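Local structure of flagellar biosynthetic protein FlhB (Aquifex aeolicus, 3B1S) at residues Lys16-Lys25 / Tyr54-Ile63. The protein is probably required, as part of the flagellar type III export apparatus, for building the rod of the basal body, this chain being its C-terminal domain. Numbering follows the deposited sequence.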
loop_
_atom_site.group_PDB
_atom_site.type_symbol
_atom_site.label_atom_id
_atom_site.label_comp_id
_atom_site.label_asym_id
_atom_site.label_seq_id
_atom_site.Cartn_x
_atom_site.Cartn_y
_atom_site.Cartn_z
ATOM N N LYS D 16 9.705 -7.313 11.063
ATOM C CA LYS D 16 10.869 -7.864 10.387
ATOM C C LYS D 16 10.922 -7.351 8.956
ATOM O O LYS D 16 11.998 -7.142 8.389
ATOM C CB LYS D 16 10.877 -9.405 10.441
ATOM C CG LYS D 16 11.438 -9.942 11.779
ATOM C CD LYS D 16 11.894 -11.417 11.721
ATOM C CE LYS D 16 12.358 -11.892 13.125
ATOM N NZ LYS D 16 12.966 -13.266 13.159
ATOM N N ALA D 17 9.740 -7.135 8.397
ATOM C CA ALA D 17 9.581 -6.655 7.042
ATOM C C ALA D 17 8.334 -5.751 6.936
ATOM O O ALA D 17 7.553 -5.658 7.892
ATOM C CB ALA D 17 9.515 -7.840 6.062
ATOM N N PRO D 18 8.179 -5.045 5.797
ATOM C CA PRO D 18 6.973 -4.257 5.488
ATOM C C PRO D 18 5.650 -5.060 5.294
ATOM O O PRO D 18 5.580 -5.986 4.487
ATOM C CB PRO D 18 7.369 -3.550 4.197
ATOM C CG PRO D 18 8.873 -3.484 4.259
ATOM C CD PRO D 18 9.276 -4.742 4.853
ATOM N N VAL D 19 4.636 -4.675 6.063
ATOM C CA VAL D 19 3.268 -5.162 5.968
ATOM C C VAL D 19 2.516 -4.368 4.889
ATOM O O VAL D 19 2.512 -3.149 4.913
ATOM C CB VAL D 19 2.511 -4.915 7.320
ATOM C CG1 VAL D 19 1.181 -5.641 7.368
ATOM C CG2 VAL D 19 3.349 -5.333 8.496
ATOM N N VAL D 20 1.854 -5.047 3.962
ATOM C CA VAL D 20 1.001 -4.356 3.001
ATOM C C VAL D 20 -0.293 -3.957 3.669
ATOM O O VAL D 20 -1.095 -4.808 3.969
ATOM C CB VAL D 20 0.611 -5.274 1.842
ATOM C CG1 VAL D 20 -0.064 -4.474 0.743
ATOM C CG2 VAL D 20 1.813 -6.049 1.322
ATOM N N VAL D 21 -0.518 -2.675 3.918
ATOM C CA VAL D 21 -1.770 -2.306 4.576
ATOM C C VAL D 21 -2.914 -1.973 3.617
ATOM O O VAL D 21 -4.066 -1.944 4.015
ATOM C CB VAL D 21 -1.602 -1.213 5.663
ATOM C CG1 VAL D 21 -0.239 -1.302 6.282
ATOM C CG2 VAL D 21 -1.879 0.190 5.139
ATOM N N ALA D 22 -2.586 -1.736 2.352
ATOM C CA ALA D 22 -3.568 -1.462 1.322
ATOM C C ALA D 22 -2.932 -1.737 -0.034
ATOM O O ALA D 22 -1.718 -1.597 -0.175
ATOM C CB ALA D 22 -3.992 -0.048 1.411
ATOM N N LYS D 23 -3.733 -2.172 -1.012
ATOM C CA LYS D 23 -3.352 -2.121 -2.433
ATOM C C LYS D 23 -4.552 -1.573 -3.245
ATOM O O LYS D 23 -5.684 -1.703 -2.795
ATOM C CB LYS D 23 -2.819 -3.472 -2.925
ATOM C CG LYS D 23 -3.845 -4.586 -3.094
ATOM C CD LYS D 23 -3.214 -5.805 -3.755
ATOM C CE LYS D 23 -4.121 -7.040 -3.684
ATOM N NZ LYS D 23 -3.534 -8.201 -4.444
ATOM N N GLY D 24 -4.308 -0.938 -4.396
ATOM C CA GLY D 24 -5.358 -0.165 -5.080
ATOM C C GLY D 24 -5.215 0.146 -6.565
ATOM O O GLY D 24 -4.135 0.541 -7.030
ATOM N N LYS D 25 -6.308 -0.028 -7.316
ATOM C CA LYS D 25 -6.359 0.390 -8.729
ATOM C C LYS D 25 -7.442 1.454 -8.892
ATOM O O LYS D 25 -8.416 1.490 -8.095
ATOM C CB LYS D 25 -6.659 -0.789 -9.658
ATOM C CG LYS D 25 -5.597 -1.851 -9.716
ATOM C CD LYS D 25 -6.279 -3.229 -9.736
ATOM C CE LYS D 25 -5.293 -4.434 -9.643
ATOM N NZ LYS D 25 -5.929 -5.679 -9.005
ATOM N N TYR D 54 2.041 -5.742 -7.036
ATOM C CA TYR D 54 0.589 -5.823 -6.849
ATOM C C TYR D 54 -0.018 -7.236 -6.746
ATOM O O TYR D 54 -0.646 -7.567 -5.726
ATOM C CB TYR D 54 -0.141 -5.025 -7.940
ATOM C CG TYR D 54 -1.485 -4.527 -7.483
ATOM C CD1 TYR D 54 -1.712 -3.169 -7.330
ATOM C CD2 TYR D 54 -2.521 -5.412 -7.159
ATOM C CE1 TYR D 54 -2.918 -2.692 -6.892
ATOM C CE2 TYR D 54 -3.742 -4.939 -6.717
ATOM C CZ TYR D 54 -3.923 -3.573 -6.586
ATOM O OH TYR D 54 -5.107 -3.054 -6.156
ATOM N N PRO D 55 0.130 -8.064 -7.811
ATOM C CA PRO D 55 -0.491 -9.389 -7.744
ATOM C C PRO D 55 0.206 -10.240 -6.708
ATOM O O PRO D 55 -0.360 -11.217 -6.223
ATOM C CB PRO D 55 -0.241 -9.961 -9.146
ATOM C CG PRO D 55 0.000 -8.745 -10.034
ATOM C CD PRO D 55 0.777 -7.843 -9.123
ATOM N N ALA D 56 1.418 -9.826 -6.359
ATOM C CA ALA D 56 2.333 -10.638 -5.582
ATOM C C ALA D 56 1.895 -10.844 -4.130
ATOM O O ALA D 56 2.066 -11.925 -3.563
ATOM C CB ALA D 56 3.735 -10.044 -5.647
ATOM N N VAL D 57 1.442 -9.761 -3.524
ATOM C CA VAL D 57 1.104 -9.747 -2.124
ATOM C C VAL D 57 -0.314 -9.435 -1.784
ATOM O O VAL D 57 -1.128 -9.227 -2.653
ATOM C CB VAL D 57 2.002 -8.801 -1.377
ATOM C CG1 VAL D 57 3.376 -9.402 -1.245
ATOM C CG2 VAL D 57 2.079 -7.507 -2.105
ATOM N N GLU D 58 -0.606 -9.428 -0.495
ATOM C CA GLU D 58 -1.957 -9.233 -0.068
ATOM C C GLU D 58 -2.040 -8.433 1.217
ATOM O O GLU D 58 -1.089 -8.368 1.997
ATOM C CB GLU D 58 -2.643 -10.592 0.085
ATOM C CG GLU D 58 -2.171 -11.416 1.287
ATOM C CD GLU D 58 -2.836 -12.786 1.358
ATOM O OE1 GLU D 58 -2.831 -13.496 0.324
ATOM O OE2 GLU D 58 -3.367 -13.150 2.438
ATOM N N VAL D 59 -3.214 -7.863 1.443
ATOM C CA VAL D 59 -3.445 -6.963 2.555
ATOM C C VAL D 59 -3.361 -7.602 3.936
ATOM O O VAL D 59 -4.132 -8.495 4.275
ATOM C CB VAL D 59 -4.780 -6.264 2.389
ATOM C CG1 VAL D 59 -5.008 -5.253 3.518
ATOM C CG2 VAL D 59 -4.833 -5.593 1.015
ATOM N N GLY D 60 -2.428 -7.096 4.734
ATOM C CA GLY D 60 -2.214 -7.551 6.097
ATOM C C GLY D 60 -1.032 -8.490 6.222
ATOM O O GLY D 60 -0.582 -8.771 7.317
ATOM N N LYS D 61 -0.513 -8.965 5.103
ATOM C CA LYS D 61 0.607 -9.881 5.167
ATOM C C LYS D 61 1.968 -9.352 4.649
ATOM O O LYS D 61 2.103 -8.950 3.484
ATOM C CB LYS D 61 0.208 -11.209 4.535
ATOM C CG LYS D 61 -0.900 -11.892 5.344
ATOM C CD LYS D 61 -1.380 -13.201 4.717
ATOM C CE LYS D 61 -2.575 -13.762 5.508
ATOM N NZ LYS D 61 -2.728 -15.227 5.271
ATOM N N GLU D 62 3.001 -9.543 5.458
ATOM C CA GLU D 62 4.336 -9.041 5.209
ATOM C C GLU D 62 4.830 -9.494 3.882
ATOM O O GLU D 62 4.534 -10.570 3.441
ATOM C CB GLU D 62 5.310 -9.624 6.212
ATOM C CG GLU D 62 5.266 -9.036 7.560
ATOM C CD GLU D 62 6.334 -9.598 8.422
ATOM O OE1 GLU D 62 6.433 -9.212 9.587
ATOM O OE2 GLU D 62 7.084 -10.439 7.932
ATOM N N ILE D 63 5.575 -8.628 3.234
ATOM C CA ILE D 63 6.044 -8.879 1.891
ATOM C C ILE D 63 6.926 -10.114 1.909
ATOM O O ILE D 63 7.413 -10.535 2.961
ATOM C CB ILE D 63 6.783 -7.652 1.307
ATOM C CG1 ILE D 63 8.018 -7.301 2.138
ATOM C CG2 ILE D 63 5.865 -6.460 1.314
ATOM C CD1 ILE D 63 9.005 -6.374 1.467
#
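Lys-23 NZ is gripped by two main-chain carbonyls of the 54-63 loop, Tyr-54 O and Val-57 O, each 3.2 Å away. It meets Val-57 O almost head-on (C=O...N 167°) but comes to Tyr-54 O tilted out of the carbonyl plane. With CG lodged between the backbone N and carbonyl carbon (chi1 72°) and the chain extended beyond, the aliphatic stem runs obliquely across the Tyr-54 ring. Its CB lies over one face, 4.1 Å from the Tyr-54 ring centroid, while the bend at chi2 of Lys-25 (139°) lays its CE over the opposite face, 3.7 Å from the same centroid, so the phenol is sandwiched by CH-pi contacts. Were Lys-23 shortened to alanine, both carbonyls would probably lose their ammonium partner, and the ring the CG-to-CE stem that runs over it beyond CB. Farther along, Gly-60, third residue of the type II turn from Glu-58 to Lys-61, donates its N-H to Val-20 O (2.8 Å), and Ile-63 N to Pro-18 O (2.9 Å). Between these two bonds Val-20 sets CG2 against Val-57 CG2 (3.7 Å) and Ile-63 CG2, and Ile-63 CD1 rests on the Pro-18 ring at CD. Residues 54-63, part of the loop between helices 47-53 and 68-84, thus flank strand 19-25; strand 4-9 pairs antiparallel with that strand, and its Ile-4 and Ile-6 also touch Tyr-54. At the other end Pro-18 and Ile-63 both pack on Val-71 of helix 68-84, while Ala-22 and Val-59 meet apolar side chains of the other protein chain.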